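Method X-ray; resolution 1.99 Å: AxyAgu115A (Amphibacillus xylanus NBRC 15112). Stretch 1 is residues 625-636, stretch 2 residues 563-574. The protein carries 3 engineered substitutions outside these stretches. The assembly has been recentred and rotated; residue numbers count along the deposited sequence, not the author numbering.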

# COMPACT_ATOMS: atom_id res chain seq x y z
N THR A 625 -34.13 -8.66 16.58
CA THR A 625 -35.30 -9.52 16.66
C THR A 625 -35.55 -10.15 18.04
O THR A 625 -36.65 -10.68 18.25
CB THR A 625 -35.23 -10.62 15.60
OG1 THR A 625 -34.06 -11.41 15.79
CG2 THR A 625 -35.15 -10.01 14.19
N ILE A 626 -34.60 -10.12 18.98
CA ILE A 626 -34.91 -10.71 20.28
C ILE A 626 -36.07 -9.97 20.97
O ILE A 626 -36.26 -8.75 20.80
CB ILE A 626 -33.70 -10.75 21.22
CG1 ILE A 626 -33.02 -9.39 21.24
CG2 ILE A 626 -32.74 -11.83 20.82
CD1 ILE A 626 -32.27 -9.17 22.48
N ALA A 627 -36.84 -10.73 21.75
CA ALA A 627 -37.92 -10.19 22.58
C ALA A 627 -38.89 -9.36 21.74
O ALA A 627 -39.31 -8.28 22.14
CB ALA A 627 -37.35 -9.39 23.75
N ASP A 628 -39.23 -9.88 20.55
CA ASP A 628 -40.19 -9.26 19.64
C ASP A 628 -39.77 -7.84 19.24
O ASP A 628 -40.58 -6.92 19.21
CB ASP A 628 -41.60 -9.26 20.23
CG ASP A 628 -42.68 -8.91 19.20
OD1 ASP A 628 -42.71 -9.57 18.12
OD2 ASP A 628 -43.50 -7.99 19.46
N GLY A 629 -38.49 -7.66 18.92
CA GLY A 629 -38.03 -6.37 18.44
C GLY A 629 -37.91 -5.31 19.51
O GLY A 629 -37.99 -4.11 19.20
N LYS A 630 -37.73 -5.73 20.77
CA LYS A 630 -37.50 -4.79 21.87
C LYS A 630 -36.36 -3.82 21.58
O LYS A 630 -36.43 -2.64 21.97
CB LYS A 630 -37.21 -5.60 23.15
CG LYS A 630 -37.12 -4.79 24.44
CD LYS A 630 -36.60 -5.64 25.61
CE LYS A 630 -36.78 -4.96 26.98
NZ LYS A 630 -37.46 -3.63 26.95
N PHE A 631 -35.30 -4.28 20.90
CA PHE A 631 -34.14 -3.45 20.56
C PHE A 631 -34.06 -3.14 19.06
O PHE A 631 -32.98 -2.79 18.57
CB PHE A 631 -32.85 -4.13 21.03
CG PHE A 631 -32.92 -4.57 22.46
CD1 PHE A 631 -32.85 -3.62 23.48
CD2 PHE A 631 -33.13 -5.89 22.78
CE1 PHE A 631 -32.98 -4.00 24.83
CE2 PHE A 631 -33.25 -6.28 24.13
CZ PHE A 631 -33.17 -5.33 25.15
N TYR A 632 -35.16 -3.25 18.34
CA TYR A 632 -35.11 -3.05 16.90
C TYR A 632 -34.52 -1.69 16.54
O TYR A 632 -34.93 -0.65 17.05
CB TYR A 632 -36.51 -3.18 16.31
CG TYR A 632 -36.57 -2.87 14.83
CD1 TYR A 632 -36.90 -1.60 14.37
CD2 TYR A 632 -36.29 -3.86 13.88
CE1 TYR A 632 -36.96 -1.31 13.02
CE2 TYR A 632 -36.34 -3.58 12.51
CZ TYR A 632 -36.68 -2.30 12.10
OH TYR A 632 -36.75 -1.99 10.75
N GLY A 633 -33.54 -1.71 15.63
CA GLY A 633 -32.91 -0.50 15.15
C GLY A 633 -31.76 0.01 15.99
O GLY A 633 -30.97 0.83 15.49
N MET A 634 -31.60 -0.48 17.23
CA MET A 634 -30.56 0.03 18.11
C MET A 634 -29.15 -0.28 17.61
O MET A 634 -28.20 0.36 18.06
CB MET A 634 -30.73 -0.56 19.52
CG MET A 634 -31.86 0.07 20.30
SD MET A 634 -31.63 1.86 20.42
CE MET A 634 -32.63 2.17 21.92
N GLY A 635 -29.00 -1.22 16.68
CA GLY A 635 -27.69 -1.58 16.15
C GLY A 635 -27.50 -1.21 14.70
O GLY A 635 -26.60 -1.74 14.03
N LEU A 636 -28.32 -0.28 14.20
CA LEU A 636 -28.36 0.07 12.78
C LEU A 636 -27.19 0.93 12.28
O LEU A 636 -26.97 0.97 11.06
CB LEU A 636 -29.65 0.83 12.48
CG LEU A 636 -30.81 -0.00 11.94
CD1 LEU A 636 -32.01 0.90 11.56
CD2 LEU A 636 -30.32 -0.84 10.78
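Stretch 2 (563-574) HFTAYFALVYYP

How does stretch 2 run across stretch 1? From Phe-564 on it is a helix, which continues beyond Pro-574, with a wider pi-type turn at 568-572, and its axis passes that of the weakly bonded helix that begins earlier in the chain and runs to about Gly-629 at a crossing angle of -105°, 10.3 Å away at closest approach. Beyond that helix, stretch 1 continues through three successive beta turns. Ala-627, Phe-631 and Gly-635 lie nearest, in order, to Thr-565, Ala-569 and Tyr-573, their CA atoms 6.7, 8.3 and 9.6 Å apart.

What holds the apolar part together? Ile-626 points toward the helix and reaches two aromatic rings: its CD1 lies 3.6 Å from Phe-568 CD2, and its CG2 lies 4.3 Å from Phe-564 CE2, at the edge of that ring. Phe-631 CZ packs 3.5 Å from Ala-569 CB, while Thr-565 CG2 meets the edge of the same Phe-631 ring, 3.9 Å from Phe-631 CE2.

Where do polar atoms take part? No direct hydrogen bond joins the stretches, but one water bridges them, accepting from Tyr-573 OH at 2.7 Å and donating to Met-634 O at 3.1 Å. Tyr-573 OH also lies 3.5 Å from Gly-635 CA, where a CB would clash with the hydroxyl.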

# COMPACT_ATOMS: atom_id res chain seq x y z
N HIS A 563 -33.97 -15.50 31.13
CA HIS A 563 -33.02 -14.42 31.32
C HIS A 563 -32.13 -14.23 30.11
O HIS A 563 -31.19 -13.43 30.17
CB HIS A 563 -32.20 -14.68 32.60
CG HIS A 563 -33.05 -14.82 33.83
ND1 HIS A 563 -33.35 -16.04 34.40
CD2 HIS A 563 -33.68 -13.89 34.60
CE1 HIS A 563 -34.11 -15.86 35.46
NE2 HIS A 563 -34.33 -14.56 35.60
N PHE A 564 -32.42 -14.93 29.01
CA PHE A 564 -31.60 -14.82 27.80
C PHE A 564 -31.55 -13.39 27.28
O PHE A 564 -30.48 -12.89 26.92
CB PHE A 564 -32.11 -15.76 26.71
CG PHE A 564 -31.30 -15.71 25.45
CD1 PHE A 564 -30.10 -16.41 25.34
CD2 PHE A 564 -31.74 -14.96 24.36
CE1 PHE A 564 -29.35 -16.36 24.18
CE2 PHE A 564 -30.99 -14.91 23.18
CZ PHE A 564 -29.80 -15.60 23.09
N THR A 565 -32.71 -12.72 27.20
CA THR A 565 -32.75 -11.39 26.60
C THR A 565 -31.80 -10.43 27.32
O THR A 565 -31.08 -9.66 26.67
CB THR A 565 -34.20 -10.85 26.63
OG1 THR A 565 -35.01 -11.58 25.69
CG2 THR A 565 -34.23 -9.40 26.25
N ALA A 566 -31.79 -10.46 28.65
CA ALA A 566 -30.90 -9.61 29.43
C ALA A 566 -29.44 -9.98 29.23
O ALA A 566 -28.59 -9.10 29.05
CB ALA A 566 -31.28 -9.67 30.92
N TYR A 567 -29.10 -11.27 29.25
CA TYR A 567 -27.74 -11.67 28.92
C TYR A 567 -27.33 -11.14 27.54
O TYR A 567 -26.27 -10.53 27.37
CB TYR A 567 -27.60 -13.20 28.99
CG TYR A 567 -26.22 -13.61 28.53
CD1 TYR A 567 -25.09 -13.28 29.28
CD2 TYR A 567 -26.04 -14.27 27.33
CE1 TYR A 567 -23.83 -13.59 28.84
CE2 TYR A 567 -24.78 -14.58 26.88
CZ TYR A 567 -23.69 -14.25 27.65
OH TYR A 567 -22.44 -14.57 27.20
N PHE A 568 -28.19 -11.33 26.55
CA PHE A 568 -27.85 -10.93 25.19
C PHE A 568 -27.67 -9.42 25.07
O PHE A 568 -26.68 -8.94 24.51
CB PHE A 568 -28.96 -11.39 24.22
CG PHE A 568 -28.58 -11.22 22.78
CD1 PHE A 568 -28.01 -12.27 22.07
CD2 PHE A 568 -28.75 -10.00 22.14
CE1 PHE A 568 -27.63 -12.11 20.74
CE2 PHE A 568 -28.35 -9.83 20.83
CZ PHE A 568 -27.79 -10.89 20.12
N ALA A 569 -28.63 -8.64 25.57
CA ALA A 569 -28.56 -7.20 25.39
C ALA A 569 -27.48 -6.55 26.25
O ALA A 569 -26.86 -5.58 25.82
CB ALA A 569 -29.92 -6.57 25.71
N LEU A 570 -27.19 -7.10 27.43
CA LEU A 570 -26.25 -6.46 28.34
C LEU A 570 -24.82 -6.99 28.19
O LEU A 570 -23.87 -6.28 28.53
CB LEU A 570 -26.70 -6.65 29.80
CG LEU A 570 -28.02 -5.92 30.20
CD1 LEU A 570 -28.44 -6.18 31.65
CD2 LEU A 570 -27.95 -4.40 29.95
N VAL A 571 -24.64 -8.25 27.79
CA VAL A 571 -23.30 -8.82 27.83
C VAL A 571 -22.91 -9.36 26.45
O VAL A 571 -21.89 -8.99 25.87
CB VAL A 571 -23.22 -9.92 28.90
CG1 VAL A 571 -21.81 -10.53 28.92
CG2 VAL A 571 -23.60 -9.34 30.26
N TYR A 572 -23.73 -10.25 25.90
CA TYR A 572 -23.32 -10.97 24.69
C TYR A 572 -23.19 -10.03 23.49
O TYR A 572 -22.19 -10.04 22.78
CB TYR A 572 -24.32 -12.10 24.41
CG TYR A 572 -23.91 -13.01 23.27
CD1 TYR A 572 -23.04 -14.09 23.50
CD2 TYR A 572 -24.39 -12.80 21.98
CE1 TYR A 572 -22.67 -14.93 22.44
CE2 TYR A 572 -24.03 -13.63 20.93
CZ TYR A 572 -23.18 -14.69 21.16
OH TYR A 572 -22.83 -15.50 20.13
N TYR A 573 -24.22 -9.21 23.22
CA TYR A 573 -24.17 -8.36 22.04
C TYR A 573 -23.03 -7.33 22.11
O TYR A 573 -22.24 -7.25 21.16
CB TYR A 573 -25.55 -7.70 21.84
CG TYR A 573 -25.53 -6.64 20.77
CD1 TYR A 573 -25.36 -6.98 19.44
CD2 TYR A 573 -25.67 -5.29 21.09
CE1 TYR A 573 -25.32 -6.00 18.44
CE2 TYR A 573 -25.65 -4.31 20.11
CZ TYR A 573 -25.45 -4.68 18.79
OH TYR A 573 -25.40 -3.72 17.81
N PRO A 574 -22.88 -6.51 23.18
CA PRO A 574 -21.68 -5.62 23.27
C PRO A 574 -20.35 -6.36 23.15
O PRO A 574 -19.41 -5.84 22.54
CB PRO A 574 -21.80 -5.00 24.67
CG PRO A 574 -23.14 -5.27 25.12
CD PRO A 574 -23.74 -6.42 24.36
O HOH W 1 -25.68 -1.22 18.76